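Local coordinates for Bm4233, isoform b (Brugia malayi, PDB 6ANY), which probably binds and carries sterols, as a secreted venom allergen-like member of the CAP superfamily from a filarial parasite and a vaccine candidate for lymphatic filariasis, at residues L26-K31 and K44-L49; Y39-K44 and P119-T124; L114-P119 and T124-R129. All blocks are in the same frame, centred on the assembly; numbering follows the deposited sequence.

Overall arrangement
All three contacts belong to the CAP domain of the chain, and they illustrate how the chemistry of a contact follows its depth. Contact 1 is buried and wholly apolar, joining the end of helix 10-28 to the loop that runs on to strand 50-51. Contact 2, its neighbour along 39-44, is only partly buried and sets a proline and a methionine against an amide; the two share Lys44, and Ile28 O of one probably accepts a hydrogen bond from Gly43 N of the other. Contact 3 lies beside contact 2, sharing Pro119 and Thr124, and is likewise partly buried, with a salt bridge and a water link on its exposed side. Contacts 1 and 3 do not touch.

Contact 1: residues L26-K31 and K44-L49; sequences LLIHGK and KNMLLL
Met46 meets Ile28 and Leu27 where the long helix 10-28 of the CAP domain ends, and the contact shows how one flexible thioether side chain can bridge a helix end and a passing loop. The tight part is small and purely apolar. Ile28 offers its CG2 branch, which lies 3.5 Å from Met46 CE and 3.6 Å from Met46 CB, so the methionine touches the same methyl with both its root and its tip. This double touch follows from the bends of the Met46 chain at chi2 (80°) and chi3 (79°), which fold the methyl back toward the helix. Leu201 packs against both Ile28 and Met46, while Met40 and Tyr178 lie against Leu27.

The solvent side is different in kind. The Lys44 side chain starts away from the helix and is exposed, and Asn45 likewise turns from it, its amide hydrogen-bonded to Glu179 OE1 and Asn191 N. On the helix side the chain closes in a Schellman motif, with Gly30 at positive phi: Lys31 N hydrogen-bonds to Leu26 O at 3.1 Å and Gly30 N to Leu27 O. At the looser edge of the apolar patch Leu27 crosses Met46 at about a right angle, its CD2 standing 4.1 Å from Met46 CE.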
loop_
_atom_site.group_PDB
_atom_site.type_symbol
_atom_site.label_atom_id
_atom_site.label_comp_id
_atom_site.label_asym_id
_atom_site.label_seq_id
_atom_site.Cartn_x
_atom_site.Cartn_y
_atom_site.Cartn_z
ATOM N N LEU A 26 1.120 -11.495 -6.207
ATOM C CA LEU A 26 0.994 -12.753 -5.426
ATOM C C LEU A 26 -0.419 -12.948 -4.965
ATOM O O LEU A 26 -0.949 -14.038 -5.063
ATOM C CB LEU A 26 1.916 -12.774 -4.220
ATOM C CG LEU A 26 3.407 -12.945 -4.528
ATOM C CD1 LEU A 26 4.188 -12.825 -3.254
ATOM C CD2 LEU A 26 3.775 -14.290 -5.156
ATOM N N LEU A 27 -1.070 -11.873 -4.523
ATOM C CA LEU A 27 -2.448 -11.963 -4.076
ATOM C C LEU A 27 -3.412 -12.365 -5.186
ATOM O O LEU A 27 -4.272 -13.245 -4.956
ATOM C CB LEU A 27 -2.916 -10.607 -3.548
ATOM C CG LEU A 27 -4.269 -10.498 -2.925
ATOM C CD1 LEU A 27 -4.425 -11.439 -1.707
ATOM C CD2 LEU A 27 -4.544 -9.056 -2.592
ATOM N N ILE A 28 -3.362 -11.682 -6.343
ATOM C CA ILE A 28 -4.316 -12.018 -7.458
ATOM C C ILE A 28 -4.012 -13.375 -8.153
ATOM O O ILE A 28 -4.873 -13.927 -8.805
ATOM C CB ILE A 28 -4.437 -10.929 -8.510
ATOM C CG1 ILE A 28 -3.097 -10.633 -9.135
ATOM C CG2 ILE A 28 -5.069 -9.660 -7.918
ATOM C CD1 ILE A 28 -3.234 -9.700 -10.294
ATOM N N HIS A 29 -2.822 -13.928 -7.913
ATOM C CA HIS A 29 -2.476 -15.250 -8.346
ATOM C C HIS A 29 -2.839 -16.348 -7.339
ATOM O O HIS A 29 -2.545 -17.490 -7.604
ATOM C CB HIS A 29 -1.005 -15.344 -8.688
ATOM C CG HIS A 29 -0.682 -14.775 -10.013
ATOM N ND1 HIS A 29 -0.495 -13.423 -10.221
ATOM C CD2 HIS A 29 -0.629 -15.360 -11.239
ATOM C CE1 HIS A 29 -0.243 -13.215 -11.498
ATOM N NE2 HIS A 29 -0.293 -14.383 -12.127
ATOM N N GLY A 30 -3.591 -16.026 -6.282
ATOM C CA GLY A 30 -4.057 -17.039 -5.349
ATOM C C GLY A 30 -2.961 -17.628 -4.485
ATOM O O GLY A 30 -3.119 -18.757 -4.029
ATOM N N LYS A 31 -1.863 -16.893 -4.254
ATOM C CA LYS A 31 -0.708 -17.463 -3.504
ATOM C C LYS A 31 -0.676 -17.079 -2.017
ATOM O O LYS A 31 0.269 -17.503 -1.321
ATOM C CB LYS A 31 0.646 -17.045 -4.096
ATOM C CG LYS A 31 0.719 -17.002 -5.618
ATOM C CD LYS A 31 1.429 -18.184 -6.268
ATOM C CE LYS A 31 0.717 -19.489 -6.027
ATOM N NZ LYS A 31 1.009 -20.448 -7.137
ATOM N N LYS A 44 -8.674 -10.058 -10.885
ATOM C CA LYS A 44 -8.474 -9.414 -12.185
ATOM C C LYS A 44 -8.597 -7.938 -12.000
ATOM O O LYS A 44 -9.065 -7.441 -10.935
ATOM C CB LYS A 44 -9.456 -9.915 -13.235
ATOM C CG LYS A 44 -10.886 -9.427 -13.028
ATOM C CD LYS A 44 -11.810 -10.022 -14.057
ATOM C CE LYS A 44 -12.956 -9.083 -14.330
ATOM N NZ LYS A 44 -14.111 -9.886 -14.879
ATOM N N ASN A 45 -8.126 -7.217 -12.991
ATOM C CA ASN A 45 -8.092 -5.750 -12.958
ATOM C C ASN A 45 -7.400 -5.121 -11.703
ATOM O O ASN A 45 -7.772 -4.052 -11.258
ATOM C CB ASN A 45 -9.481 -5.169 -13.161
ATOM C CG ASN A 45 -9.984 -5.353 -14.577
ATOM O OD1 ASN A 45 -9.238 -5.269 -15.519
ATOM N ND2 ASN A 45 -11.261 -5.619 -14.704
ATOM N N MET A 46 -6.395 -5.786 -11.150
ATOM C CA MET A 46 -5.646 -5.216 -10.017
ATOM C C MET A 46 -4.611 -4.296 -10.665
ATOM O O MET A 46 -3.752 -4.751 -11.396
ATOM C CB MET A 46 -5.007 -6.323 -9.194
ATOM C CG MET A 46 -3.970 -5.893 -8.166
ATOM S SD MET A 46 -4.817 -5.285 -6.692
ATOM C CE MET A 46 -5.252 -6.771 -5.907
ATOM N N LEU A 47 -4.724 -2.991 -10.403
ATOM C CA LEU A 47 -3.841 -1.999 -11.035
ATOM C C LEU A 47 -2.397 -2.048 -10.530
ATOM O O LEU A 47 -2.146 -2.286 -9.330
ATOM C CB LEU A 47 -4.413 -0.579 -10.873
ATOM C CG LEU A 47 -5.785 -0.376 -11.530
ATOM C CD1 LEU A 47 -6.363 1.005 -11.270
ATOM C CD2 LEU A 47 -5.747 -0.713 -13.046
ATOM N N LEU A 48 -1.461 -1.797 -11.443
ATOM C CA LEU A 48 -0.070 -1.727 -11.108
ATOM C C LEU A 48 0.240 -0.326 -10.490
ATOM O O LEU A 48 0.047 0.720 -11.107
ATOM C CB LEU A 48 0.774 -1.979 -12.329
ATOM C CG LEU A 48 2.264 -2.275 -12.103
ATOM C CD1 LEU A 48 2.842 -3.210 -13.153
ATOM C CD2 LEU A 48 3.082 -1.019 -12.197
ATOM N N LEU A 49 0.689 -0.325 -9.253
ATOM C CA LEU A 49 0.984 0.949 -8.559
ATOM C C LEU A 49 2.115 1.733 -9.205
ATOM O O LEU A 49 3.100 1.177 -9.608
ATOM C CB LEU A 49 1.272 0.743 -7.074
ATOM C CG LEU A 49 0.232 0.018 -6.260
ATOM C CD1 LEU A 49 0.708 -0.104 -4.803
ATOM C CD2 LEU A 49 -1.109 0.733 -6.315
#

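Contact 2: residues Y39-K44 and P119-T124; sequences YMPRGK and PSNNLT. With NAG (2-acetamido-2-deoxy-beta-D-glucopyranose), chain C.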
loop_
_atom_site.group_PDB
_atom_site.type_symbol
_atom_site.label_atom_id
_atom_site.label_comp_id
_atom_site.label_asym_id
_atom_site.label_seq_id
_atom_site.Cartn_x
_atom_site.Cartn_y
_atom_site.Cartn_z
ATOM N N TYR A 39 -6.337 -19.791 0.913
ATOM C CA TYR A 39 -5.838 -18.847 -0.093
ATOM C C TYR A 39 -6.847 -17.781 -0.456
ATOM O O TYR A 39 -7.994 -18.039 -0.569
ATOM C CB TYR A 39 -5.383 -19.568 -1.340
ATOM C CG TYR A 39 -4.084 -20.328 -1.123
ATOM C CD1 TYR A 39 -2.908 -19.645 -0.840
ATOM C CD2 TYR A 39 -4.042 -21.725 -1.188
ATOM C CE1 TYR A 39 -1.730 -20.306 -0.587
ATOM C CE2 TYR A 39 -2.863 -22.407 -0.972
ATOM C CZ TYR A 39 -1.706 -21.673 -0.666
ATOM O OH TYR A 39 -0.537 -22.299 -0.475
ATOM N N MET A 40 -6.375 -16.562 -0.645
ATOM C CA MET A 40 -7.211 -15.498 -1.110
ATOM C C MET A 40 -7.572 -15.753 -2.541
ATOM O O MET A 40 -6.844 -16.435 -3.230
ATOM C CB MET A 40 -6.479 -14.172 -0.941
ATOM C CG MET A 40 -6.382 -13.766 0.535
ATOM S SD MET A 40 -7.947 -13.093 1.205
ATOM C CE MET A 40 -8.068 -11.464 0.515
ATOM N N PRO A 41 -8.704 -15.219 -2.992
ATOM C CA PRO A 41 -9.213 -15.592 -4.323
ATOM C C PRO A 41 -8.408 -14.927 -5.404
ATOM O O PRO A 41 -7.914 -13.838 -5.196
ATOM C CB PRO A 41 -10.656 -15.039 -4.322
ATOM C CG PRO A 41 -10.725 -14.065 -3.187
ATOM C CD PRO A 41 -9.749 -14.563 -2.185
ATOM N N ARG A 42 -8.304 -15.570 -6.542
ATOM C CA ARG A 42 -7.681 -14.980 -7.719
ATOM C C ARG A 42 -8.421 -13.743 -8.172
ATOM O O ARG A 42 -9.634 -13.677 -8.042
ATOM C CB ARG A 42 -7.529 -15.988 -8.867
ATOM C CG ARG A 42 -6.428 -17.011 -8.601
ATOM C CD ARG A 42 -6.433 -18.184 -9.602
ATOM N NE ARG A 42 -5.821 -17.845 -10.877
ATOM C CZ ARG A 42 -4.524 -17.927 -11.156
ATOM N NH1 ARG A 42 -3.672 -18.329 -10.233
ATOM N NH2 ARG A 42 -4.076 -17.621 -12.374
ATOM N N GLY A 43 -7.658 -12.746 -8.625
ATOM C CA GLY A 43 -8.155 -11.448 -8.975
ATOM C C GLY A 43 -7.817 -10.957 -10.366
ATOM O O GLY A 43 -6.843 -11.434 -10.969
ATOM N N LYS A 44 -8.674 -10.058 -10.885
ATOM C CA LYS A 44 -8.474 -9.414 -12.185
ATOM C C LYS A 44 -8.597 -7.938 -12.000
ATOM O O LYS A 44 -9.065 -7.441 -10.935
ATOM C CB LYS A 44 -9.456 -9.915 -13.235
ATOM C CG LYS A 44 -10.886 -9.427 -13.028
ATOM C CD LYS A 44 -11.810 -10.022 -14.057
ATOM C CE LYS A 44 -12.956 -9.083 -14.330
ATOM N NZ LYS A 44 -14.111 -9.886 -14.879
ATOM N N PRO A 119 -14.899 -14.733 1.111
ATOM C CA PRO A 119 -14.927 -15.208 -0.266
ATOM C C PRO A 119 -15.461 -14.206 -1.301
ATOM O O PRO A 119 -14.868 -14.093 -2.389
ATOM C CB PRO A 119 -15.778 -16.476 -0.192
ATOM C CG PRO A 119 -16.428 -16.473 1.146
ATOM C CD PRO A 119 -15.495 -15.718 2.023
ATOM N N SER A 120 -16.498 -13.446 -0.943
ATOM C CA SER A 120 -17.010 -12.377 -1.795
ATOM C C SER A 120 -15.996 -11.279 -2.097
ATOM O O SER A 120 -16.154 -10.592 -3.099
ATOM C CB SER A 120 -18.231 -11.687 -1.180
ATOM O OG SER A 120 -17.854 -10.969 -0.018
ATOM N N ASN A 121 -14.976 -11.117 -1.240
ATOM C CA ASN A 121 -13.927 -10.060 -1.310
ATOM C C ASN A 121 -14.543 -8.679 -1.085
ATOM O O ASN A 121 -13.943 -7.659 -1.404
ATOM C CB ASN A 121 -13.056 -10.075 -2.595
ATOM C CG ASN A 121 -11.598 -10.341 -2.324
ATOM O OD1 ASN A 121 -11.122 -10.195 -1.210
ATOM N ND2 ASN A 121 -10.878 -10.729 -3.358
ATOM N N ASN A 122 -15.744 -8.670 -0.521
ATOM C CA ASN A 122 -16.489 -7.448 -0.241
ATOM C C ASN A 122 -16.014 -6.803 1.059
ATOM O O ASN A 122 -15.762 -7.490 2.042
ATOM C CB ASN A 122 -17.978 -7.789 -0.150
ATOM C CG ASN A 122 -18.876 -6.571 -0.128
ATOM O OD1 ASN A 122 -18.428 -5.428 -0.102
ATOM N ND2 ASN A 122 -20.176 -6.831 -0.140
ATOM N N LEU A 123 -15.885 -5.484 1.058
ATOM C CA LEU A 123 -15.449 -4.775 2.248
ATOM C C LEU A 123 -16.652 -4.336 3.070
ATOM O O LEU A 123 -17.029 -3.168 3.070
ATOM C CB LEU A 123 -14.570 -3.581 1.875
ATOM C CG LEU A 123 -14.007 -2.715 3.000
ATOM C CD1 LEU A 123 -13.314 -3.529 4.076
ATOM C CD2 LEU A 123 -13.078 -1.652 2.441
ATOM N N THR A 124 -17.261 -5.292 3.759
ATOM C CA THR A 124 -18.434 -5.002 4.608
ATOM C C THR A 124 -17.965 -4.502 5.951
ATOM O O THR A 124 -16.775 -4.619 6.297
ATOM C CB THR A 124 -19.266 -6.263 4.846
ATOM O OG1 THR A 124 -18.388 -7.351 5.158
ATOM C CG2 THR A 124 -19.972 -6.663 3.586
HETATM C C1 NAG C . -21.490 -6.142 -0.111
HETATM C C2 NAG C . -22.071 -5.778 -1.462
HETATM C C3 NAG C . -23.296 -4.888 -1.257
HETATM C C4 NAG C . -24.255 -5.492 -0.223
HETATM C C5 NAG C . -23.493 -5.888 1.048
HETATM C C6 NAG C . -24.355 -6.583 2.097
HETATM C C7 NAG C . -20.634 -5.666 -3.425
HETATM C C8 NAG C . -19.721 -4.810 -4.244
HETATM N N2 NAG C . -21.038 -5.149 -2.269
HETATM O O3 NAG C . -23.985 -4.718 -2.498
HETATM O O4 NAG C . -25.291 -4.539 0.083
HETATM O O5 NAG C . -22.441 -6.780 0.712
HETATM O O6 NAG C . -25.140 -7.598 1.468
HETATM O O7 NAG C . -20.982 -6.769 -3.800
#
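Pro41 and Met40 both abut the side-chain amide of Asn121, and van der Waals packing is the interaction that joins the two segments. Pro41 CG lies 3.3 Å from Asn121 ND2, the two side chains coming from opposite directions. Met40, bent at chi2 and chi3, crosses obliquely and brings its methyl CE to 3.7 Å from Asn121 OD1. Thus the proline meets the nitrogen of the amide and the methionine its oxygen. Tyr115, Tyr178 and Leu180 also pack on Asn121.

Hydrogen bonding shapes 119-124 from within. Ser120 OG accepts from Asn122 N at 3.2 Å, an ST turn, and Leu123 follows as the centre of an inverse gamma turn.

The covalent chemistry lies on the far flank of 119-124. Asn122 ND2 is joined to C1 of an N-acetylglucosamine at 1.5 Å, in the N-glycosylation sequon Asn-Leu-Thr. With Asn122 CG anti to the backbone N (chi1 -169°), the amide extends to the sugar, whose ring oxygen O5 lies 3.8 Å from Thr124 CG2; the sugar is also hydrogen-bonded to Lys174 O.

No hydrogen bond crosses between 39-44 and 119-124, which suggests that, between these two segments, packing rather than polar pairing makes the contact, while the neighbouring asparagine carries the glycan.

Contact 3: residues L114-P119 and T124-R129; sequences LYKQNP and TDDVAR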
loop_
_atom_site.group_PDB
_atom_site.type_symbol
_atom_site.label_atom_id
_atom_site.label_comp_id
_atom_site.label_asym_id
_atom_site.label_seq_id
_atom_site.Cartn_x
_atom_site.Cartn_y
_atom_site.Cartn_z
ATOM N N LEU A 114 -4.974 -11.075 10.738
ATOM C CA LEU A 114 -6.280 -10.533 11.131
ATOM C C LEU A 114 -7.446 -10.663 10.120
ATOM O O LEU A 114 -8.602 -10.359 10.473
ATOM C CB LEU A 114 -6.122 -9.075 11.460
ATOM C CG LEU A 114 -5.156 -8.759 12.610
ATOM C CD1 LEU A 114 -4.858 -7.283 12.545
ATOM C CD2 LEU A 114 -5.785 -9.133 13.952
ATOM N N TYR A 115 -7.168 -11.010 8.887
ATOM C CA TYR A 115 -8.192 -10.988 7.813
ATOM C C TYR A 115 -8.852 -12.375 7.695
ATOM O O TYR A 115 -8.269 -13.308 7.225
ATOM C CB TYR A 115 -7.586 -10.547 6.495
ATOM C CG TYR A 115 -8.575 -10.372 5.400
ATOM C CD1 TYR A 115 -8.944 -11.428 4.570
ATOM C CD2 TYR A 115 -9.146 -9.179 5.194
ATOM C CE1 TYR A 115 -9.855 -11.256 3.551
ATOM C CE2 TYR A 115 -10.018 -8.996 4.159
ATOM C CZ TYR A 115 -10.399 -10.067 3.376
ATOM O OH TYR A 115 -11.275 -9.890 2.364
ATOM N N LYS A 116 -10.079 -12.470 8.168
ATOM C CA LYS A 116 -10.776 -13.732 8.139
ATOM C C LYS A 116 -11.246 -14.043 6.721
ATOM O O LYS A 116 -11.461 -13.143 5.883
ATOM C CB LYS A 116 -12.003 -13.697 9.090
ATOM C CG LYS A 116 -13.202 -12.996 8.455
ATOM C CD LYS A 116 -14.388 -12.809 9.418
ATOM C CE LYS A 116 -15.420 -11.944 8.741
ATOM N NZ LYS A 116 -16.556 -11.623 9.608
ATOM N N GLN A 117 -11.400 -15.325 6.453
ATOM C CA GLN A 117 -11.967 -15.790 5.181
ATOM C C GLN A 117 -13.178 -14.953 4.760
ATOM O O GLN A 117 -14.170 -14.891 5.513
ATOM C CB GLN A 117 -12.369 -17.261 5.318
ATOM C CG GLN A 117 -13.241 -17.775 4.179
ATOM C CD GLN A 117 -12.472 -18.674 3.285
ATOM O OE1 GLN A 117 -11.750 -18.203 2.406
ATOM N NE2 GLN A 117 -12.567 -19.994 3.547
ATOM N N ASN A 118 -13.070 -14.303 3.576
ATOM C CA ASN A 118 -14.065 -13.379 3.039
ATOM C C ASN A 118 -14.257 -13.629 1.505
ATOM O O ASN A 118 -13.812 -12.838 0.704
ATOM C CB ASN A 118 -13.647 -11.903 3.287
ATOM C CG ASN A 118 -14.756 -10.910 2.909
ATOM O OD1 ASN A 118 -15.923 -11.238 3.082
ATOM N ND2 ASN A 118 -14.405 -9.711 2.356
ATOM N N PRO A 119 -14.899 -14.733 1.111
ATOM C CA PRO A 119 -14.927 -15.208 -0.266
ATOM C C PRO A 119 -15.461 -14.206 -1.301
ATOM O O PRO A 119 -14.868 -14.093 -2.389
ATOM C CB PRO A 119 -15.778 -16.476 -0.192
ATOM C CG PRO A 119 -16.428 -16.473 1.146
ATOM C CD PRO A 119 -15.495 -15.718 2.023
ATOM N N THR A 124 -17.261 -5.292 3.759
ATOM C CA THR A 124 -18.434 -5.002 4.608
ATOM C C THR A 124 -17.965 -4.502 5.951
ATOM O O THR A 124 -16.775 -4.619 6.297
ATOM C CB THR A 124 -19.266 -6.263 4.846
ATOM O OG1 THR A 124 -18.388 -7.351 5.158
ATOM C CG2 THR A 124 -19.972 -6.663 3.586
ATOM N N ASP A 125 -18.912 -3.980 6.716
ATOM C CA ASP A 125 -18.656 -3.451 8.061
ATOM C C ASP A 125 -17.976 -4.481 8.953
ATOM O O ASP A 125 -17.111 -4.112 9.762
ATOM C CB ASP A 125 -19.973 -2.973 8.759
ATOM C CG ASP A 125 -20.570 -1.693 8.136
ATOM O OD1 ASP A 125 -19.850 -0.967 7.401
ATOM O OD2 ASP A 125 -21.785 -1.407 8.376
ATOM N N ASP A 126 -18.397 -5.741 8.871
ATOM C CA ASP A 126 -17.811 -6.784 9.728
ATOM C C ASP A 126 -16.336 -7.109 9.303
ATOM O O ASP A 126 -15.499 -7.478 10.154
ATOM C CB ASP A 126 -18.658 -8.057 9.722
ATOM C CG ASP A 126 -18.725 -8.695 8.344
ATOM O OD1 ASP A 126 -19.175 -7.996 7.395
ATOM O OD2 ASP A 126 -18.263 -9.867 8.161
ATOM N N VAL A 127 -16.046 -7.020 7.991
ATOM C CA VAL A 127 -14.685 -7.196 7.517
ATOM C C VAL A 127 -13.802 -6.006 7.995
ATOM O O VAL A 127 -12.707 -6.233 8.531
ATOM C CB VAL A 127 -14.640 -7.324 5.976
ATOM C CG1 VAL A 127 -13.179 -7.327 5.493
ATOM C CG2 VAL A 127 -15.303 -8.640 5.563
ATOM N N ALA A 128 -14.307 -4.764 7.812
ATOM C CA ALA A 128 -13.625 -3.502 8.175
ATOM C C ALA A 128 -13.257 -3.381 9.645
ATOM O O ALA A 128 -12.210 -2.902 9.991
ATOM C CB ALA A 128 -14.501 -2.330 7.824
ATOM N N ARG A 129 -14.122 -3.893 10.486
ATOM C CA ARG A 129 -14.002 -3.860 11.919
ATOM C C ARG A 129 -12.808 -4.674 12.445
ATOM O O ARG A 129 -12.384 -4.461 13.543
ATOM C CB ARG A 129 -15.357 -4.351 12.525
ATOM C CG ARG A 129 -15.376 -4.592 14.024
ATOM C CD ARG A 129 -16.795 -4.894 14.550
ATOM N NE ARG A 129 -17.120 -3.935 15.622
ATOM C CZ ARG A 129 -17.306 -4.211 16.909
ATOM N NH1 ARG A 129 -17.224 -5.461 17.401
ATOM N NH2 ARG A 129 -17.573 -3.180 17.715
HETATM O O HOH W 1 -18.072 -9.450 3.399
#
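Lys116 NZ and Asp126 OD2 form a salt bridge of 2.8 Å across the contact, the ammonium group approaching the anti lone pair of OD2. The extended lysine chain meets the aspartate at about a right angle. Asp126 OD1 faces Thr124 OG1 in a pair so short that its geometry is doubtful. Asp126 CG sits between the backbone N and the carbonyl carbon (chi1 63°), which turns the group back toward the helix start. There Thr124, two residues after the glycosylated Asn122, is at the N-cap position of the short helix 125-128 of the CAP domain. Thr124 OG1 accepts a hydrogen bond from a water at 2.8 Å. That water donates as well to Asn118 OD1, at 2.8 Å, and thereby links the two segments. Asn118 ND2 gives its hydrogens to Asn122 O and to Tyr115 OH, the latter at 3.1 Å and only 1° from the amide plane. Val127 CG2 packs against the Asn118 amide, 3.5 Å from Asn118 CG, and in an apolar contact Val127 CG1 approaches the Tyr115 ring obliquely, 3.8 Å from Tyr115 CE2. The Gln130 amide bridges the two segments, OE1 accepting from Lys116 N and NE2 donating to Val127 O.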